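Local coordinates for hypothetical protein SpyM3_0169 (Streptococcus pyogenes, PDB 1PG6), which is of unknown function but belongs to the AIM24 mitochondrial biogenesis family of the cupin clan and binds calcium ions, at residues 36-39 with 40-44; 106-110 with 111-115. All blocks are in the same frame, centred on the assembly; numbering follows the deposited sequence.

Contact 1: residues 36-39 with 40-44; sequences VYLQ and QGSMV. With CA (calcium ion), chain C.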
loop_
_atom_site.group_PDB
_atom_site.type_symbol
_atom_site.label_atom_id
_atom_site.label_comp_id
_atom_site.label_asym_id
_atom_site.label_seq_id
_atom_site.Cartn_x
_atom_site.Cartn_y
_atom_site.Cartn_z
ATOM N N VAL A 36 13.494 -0.939 -6.947
ATOM C CA VAL A 36 12.166 -1.222 -6.442
ATOM C C VAL A 36 11.780 -0.218 -5.372
ATOM O O VAL A 36 12.608 0.177 -4.548
ATOM C CB VAL A 36 12.088 -2.646 -5.846
ATOM C CG1 VAL A 36 13.127 -2.815 -4.750
ATOM C CG2 VAL A 36 10.695 -2.912 -5.309
ATOM N N TYR A 37 10.521 0.205 -5.409
ATOM C CA TYR A 37 9.990 1.133 -4.420
ATOM C C TYR A 37 9.533 0.255 -3.262
ATOM O O TYR A 37 8.977 -0.822 -3.485
ATOM C CB TYR A 37 8.775 1.890 -4.960
ATOM C CG TYR A 37 9.039 2.779 -6.154
ATOM C CD1 TYR A 37 8.936 2.286 -7.457
ATOM C CD2 TYR A 37 9.371 4.121 -5.979
ATOM C CE1 TYR A 37 9.155 3.116 -8.559
ATOM C CE2 TYR A 37 9.593 4.955 -7.073
ATOM C CZ TYR A 37 9.484 4.451 -8.354
ATOM O OH TYR A 37 9.692 5.284 -9.434
ATOM N N LEU A 38 9.748 0.709 -2.033
ATOM C CA LEU A 38 9.340 -0.081 -0.877
ATOM C C LEU A 38 8.786 0.733 0.280
ATOM O O LEU A 38 9.134 1.901 0.474
ATOM C CB LEU A 38 10.507 -0.929 -0.364
ATOM C CG LEU A 38 11.792 -0.180 -0.015
ATOM C CD1 LEU A 38 12.287 -0.565 1.371
ATOM C CD2 LEU A 38 12.841 -0.501 -1.068
ATOM N N GLN A 39 7.907 0.090 1.036
ATOM C CA GLN A 39 7.292 0.677 2.217
ATOM C C GLN A 39 8.421 1.103 3.149
ATOM O O GLN A 39 9.304 0.307 3.463
ATOM C CB GLN A 39 6.422 -0.385 2.892
ATOM C CG GLN A 39 5.862 -0.020 4.250
ATOM C CD GLN A 39 5.154 -1.199 4.896
ATOM O OE1 GLN A 39 4.010 -1.514 4.559
ATOM N NE2 GLN A 39 5.845 -1.877 5.810
ATOM N N GLN A 40 8.401 2.359 3.583
ATOM C CA GLN A 40 9.455 2.843 4.461
ATOM C C GLN A 40 9.622 1.909 5.652
ATOM O O GLN A 40 8.646 1.531 6.295
ATOM C CB GLN A 40 9.137 4.248 4.973
ATOM C CG GLN A 40 10.291 4.864 5.743
ATOM C CD GLN A 40 9.886 6.072 6.562
ATOM O OE1 GLN A 40 10.736 6.837 7.013
ATOM N NE2 GLN A 40 8.585 6.241 6.772
ATOM N N GLY A 41 10.868 1.533 5.924
ATOM C CA GLY A 41 11.161 0.658 7.042
ATOM C C GLY A 41 10.931 -0.829 6.825
ATOM O O GLY A 41 11.184 -1.610 7.731
ATOM N N SER A 42 10.482 -1.240 5.643
ATOM C CA SER A 42 10.209 -2.662 5.408
ATOM C C SER A 42 11.439 -3.522 5.145
ATOM O O SER A 42 11.355 -4.751 5.126
ATOM C CB SER A 42 9.206 -2.837 4.257
ATOM O OG SER A 42 9.739 -2.383 3.024
HETATM N N MSE A 43 12.592 -2.891 4.955
HETATM C CA MSE A 43 13.820 -3.646 4.702
HETATM C C MSE A 43 14.209 -4.553 5.878
HETATM O O MSE A 43 14.175 -4.126 7.017
HETATM C CB MSE A 43 14.965 -2.668 4.428
HETATM C CG MSE A 43 16.279 -3.345 4.138
HETATM SE SE MSE A 43 16.252 -4.174 2.419
HETATM C CE MSE A 43 16.684 -2.583 1.398
ATOM N N VAL A 44 14.572 -5.802 5.611
ATOM C CA VAL A 44 15.001 -6.707 6.678
ATOM C C VAL A 44 16.505 -6.885 6.521
ATOM O O VAL A 44 17.257 -6.851 7.495
ATOM C CB VAL A 44 14.314 -8.079 6.581
ATOM C CG1 VAL A 44 14.830 -9.005 7.675
ATOM C CG2 VAL A 44 12.804 -7.894 6.705
HETATM CA CA CA C . 13.290 -2.533 8.678
HETATM O O HOH W 1 12.951 -0.717 10.409
#
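The flat group at the centre of this contact is the peptide carbonyl of Gln-39, and Ser-42 meets it twice. The hydroxyl approaches in the carbonyl plane and on a lone pair of the oxygen, with Ser-42 OG 2.8 Å from Gln-39 O. The backbone N-H arrives tilted 32° from that plane, Ser-42 N lying 2.9 Å from the same Gln-39 O. One oxygen is thus gripped by two donors of a single residue, and the second of them, the N-H, closes a type II beta turn from Gln-39 to Ser-42. The positive phi of Gly-41 (80°) is what this turn asks of its third position.

Ser-42 reaches back because its OG stands between its own N and carbonyl carbon (chi1 65°), which points the hydroxyl back at the Gln-39 carbonyl. The hydroxyl also meets a methyl, Leu-38 CD1 lying 3.5 Å from Ser-42 OG. The aliphatic part of the Gln-39 side chain runs beside the next peptide, with CG 3.5 Å from Gln-40 N.

A calcium ion is held by the backbone at the end of the turn: Gly-41 O, within it, and Met-43 O (a selenomethionine), just after it, each bind at 2.5 Å, as does a water, an example of a turn and the start of the next strand presenting backbone oxygens to a metal.

This turn does not make a hairpin. Strand 35-39 is flanked by strands 82-87 and 120-124 of a six-stranded antiparallel sheet, whereas strand 43-46 forms the edge of a four-stranded sheet, next to strand 91-95. Leu-95 of that neighbour touches both Leu-38 and Ser-42, while Leu-121 of strand 120-124 also packs on Ser-42.

Contact 2: residues 106-110 with 111-115; sequences LELGE and KQYRL
Leu-106 to Leu-108 and Tyr-113 to Leu-115 are strands joined by a short loop, but they do not pair: their axes come no nearer than 10.2 Å and their directions differ by 126°. The loop between them is drawn in by one backbone bond, Gly-109 N to Lys-111 O at 2.9 Å. Two waters add bridges across the loop. One lies between Glu-107 O and Lys-111 N, another between Glu-107 O and Tyr-113 OH, so this carbonyl accepts from two waters.

Among the side chains, the Tyr-113 ring carries most of the apolar contact. Leu-106 CD1 sits over its face, 3.7 Å from the ring centroid and only 3° off the normal, a well-centred CH-pi contact. At the edge of the ring, near its plane, Leu-108 CD2 is 3.7 Å from Tyr-113 CD1. Gln-112, bent at chi2 (-59°), turns its amide back along the loop and gives a bond from NE2 to Gly-109 O at 3.1 Å, approaching rather from the side of the carbonyl. The amide is held further by Gly-154 O at NE2 and by Thr-152 OG1 at OE1, which fixes its rotation. Lys-111 sends its ammonium group to salt bridges with Glu-219 and Glu-189.

The loop thus passes between two sheets: strand 103-108 is an outermost strand of one six-stranded antiparallel sheet, beside strand 156-161, and strand 113-116 lies inside another, flanked by strands 148-153 and 183-187.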
loop_
_atom_site.group_PDB
_atom_site.type_symbol
_atom_site.label_atom_id
_atom_site.label_comp_id
_atom_site.label_asym_id
_atom_site.label_seq_id
_atom_site.Cartn_x
_atom_site.Cartn_y
_atom_site.Cartn_z
ATOM N N LEU A 106 0.430 -8.415 -7.519
ATOM C CA LEU A 106 -0.466 -8.095 -8.614
ATOM C C LEU A 106 0.329 -7.600 -9.821
ATOM O O LEU A 106 1.162 -6.694 -9.700
ATOM C CB LEU A 106 -1.468 -7.034 -8.150
ATOM C CG LEU A 106 -2.375 -7.449 -6.977
ATOM C CD1 LEU A 106 -3.150 -6.245 -6.457
ATOM C CD2 LEU A 106 -3.345 -8.534 -7.436
ATOM N N GLU A 107 0.075 -8.211 -10.977
ATOM C CA GLU A 107 0.754 -7.856 -12.221
ATOM C C GLU A 107 0.149 -6.576 -12.785
ATOM O O GLU A 107 -1.069 -6.449 -12.895
ATOM C CB GLU A 107 0.604 -8.991 -13.240
ATOM C CG GLU A 107 1.341 -8.773 -14.560
ATOM C CD GLU A 107 2.848 -8.898 -14.432
ATOM O OE1 GLU A 107 3.546 -8.826 -15.470
ATOM O OE2 GLU A 107 3.344 -9.069 -13.297
ATOM N N LEU A 108 1.007 -5.630 -13.147
ATOM C CA LEU A 108 0.538 -4.360 -13.680
ATOM C C LEU A 108 0.713 -4.269 -15.191
ATOM O O LEU A 108 1.698 -4.749 -15.745
ATOM C CB LEU A 108 1.277 -3.207 -13.002
ATOM C CG LEU A 108 1.261 -3.209 -11.468
ATOM C CD1 LEU A 108 2.074 -2.032 -10.953
ATOM C CD2 LEU A 108 -0.168 -3.137 -10.961
ATOM N N GLY A 109 -0.255 -3.640 -15.845
ATOM C CA GLY A 109 -0.213 -3.488 -17.288
ATOM C C GLY A 109 -1.604 -3.141 -17.768
ATOM O O GLY A 109 -2.035 -1.997 -17.641
ATOM N N GLU A 110 -2.306 -4.130 -18.311
ATOM C CA GLU A 110 -3.665 -3.929 -18.786
ATOM C C GLU A 110 -4.514 -3.625 -17.564
ATOM O O GLU A 110 -5.573 -3.010 -17.661
ATOM C CB GLU A 110 -4.188 -5.190 -19.478
ATOM C CG GLU A 110 -3.345 -5.677 -20.649
ATOM C CD GLU A 110 -4.031 -6.783 -21.432
ATOM O OE1 GLU A 110 -3.382 -7.389 -22.312
ATOM O OE2 GLU A 110 -5.225 -7.043 -21.169
ATOM N N LYS A 111 -4.039 -4.077 -16.407
ATOM C CA LYS A 111 -4.744 -3.841 -15.156
ATOM C C LYS A 111 -3.874 -3.007 -14.222
ATOM O O LYS A 111 -2.651 -3.152 -14.197
ATOM C CB LYS A 111 -5.106 -5.176 -14.491
ATOM C CG LYS A 111 -6.085 -6.020 -15.301
ATOM C CD LYS A 111 -6.389 -7.353 -14.628
ATOM C CE LYS A 111 -7.169 -7.182 -13.327
ATOM N NZ LYS A 111 -8.584 -6.763 -13.550
ATOM N N GLN A 112 -4.517 -2.114 -13.480
ATOM C CA GLN A 112 -3.835 -1.258 -12.524
ATOM C C GLN A 112 -4.678 -1.276 -11.268
ATOM O O GLN A 112 -5.822 -1.733 -11.291
ATOM C CB GLN A 112 -3.710 0.177 -13.043
ATOM C CG GLN A 112 -2.839 0.334 -14.287
ATOM C CD GLN A 112 -1.411 -0.144 -14.081
ATOM O OE1 GLN A 112 -0.844 -0.009 -12.998
ATOM N NE2 GLN A 112 -0.814 -0.688 -15.135
ATOM N N TYR A 113 -4.125 -0.770 -10.171
ATOM C CA TYR A 113 -4.843 -0.778 -8.906
ATOM C C TYR A 113 -4.672 0.484 -8.082
ATOM O O TYR A 113 -3.746 1.266 -8.296
ATOM C CB TYR A 113 -4.376 -1.961 -8.050
ATOM C CG TYR A 113 -4.543 -3.315 -8.703
ATOM C CD1 TYR A 113 -3.591 -3.805 -9.604
ATOM C CD2 TYR A 113 -5.681 -4.083 -8.464
ATOM C CE1 TYR A 113 -3.775 -5.025 -10.254
ATOM C CE2 TYR A 113 -5.877 -5.299 -9.110
ATOM C CZ TYR A 113 -4.929 -5.763 -10.002
ATOM O OH TYR A 113 -5.151 -6.944 -10.666
ATOM N N ARG A 114 -5.587 0.660 -7.135
ATOM C CA ARG A 114 -5.550 1.762 -6.194
ATOM C C ARG A 114 -5.403 1.050 -4.845
ATOM O O ARG A 114 -5.892 -0.074 -4.675
ATOM C CB ARG A 114 -6.851 2.574 -6.229
ATOM C CG ARG A 114 -7.169 3.199 -7.590
ATOM C CD ARG A 114 -8.322 4.190 -7.476
ATOM N NE ARG A 114 -8.948 4.508 -8.766
ATOM C CZ ARG A 114 -8.476 5.387 -9.645
ATOM N NH1 ARG A 114 -7.359 6.059 -9.394
ATOM N NH2 ARG A 114 -9.129 5.601 -10.778
ATOM N N LEU A 115 -4.710 1.680 -3.906
ATOM C CA LEU A 115 -4.499 1.083 -2.593
ATOM C C LEU A 115 -4.645 2.095 -1.482
ATOM O O LEU A 115 -4.311 3.269 -1.641
ATOM C CB LEU A 115 -3.095 0.488 -2.478
ATOM C CG LEU A 115 -2.508 -0.353 -3.607
ATOM C CD1 LEU A 115 -2.021 0.559 -4.716
ATOM C CD2 LEU A 115 -1.342 -1.171 -3.059
HETATM O O HOH W 2 -3.298 -8.020 -12.268
HETATM O O HOH W 3 -2.100 -6.399 -15.530
#

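In the fold
From the N terminus, contact 1 closes first, at the tight turn leaving strand 35-39, and contact 2 follows some 60 residues later, at the loop leaving strand 103-108. The two are in series, neither nested nor crossed; their centres are 19 Å apart and their nearest atoms about 9 Å. They share one six-stranded sheet, in which strands 120-124 and 156-161 separate 35-39 from 103-108. From this sheet contact 1 leads to the four-stranded sheet and contact 2 to the second six-stranded one. Each is therefore a worked case of a short connection that changes sheet, and together they tie all three sheets of the chain.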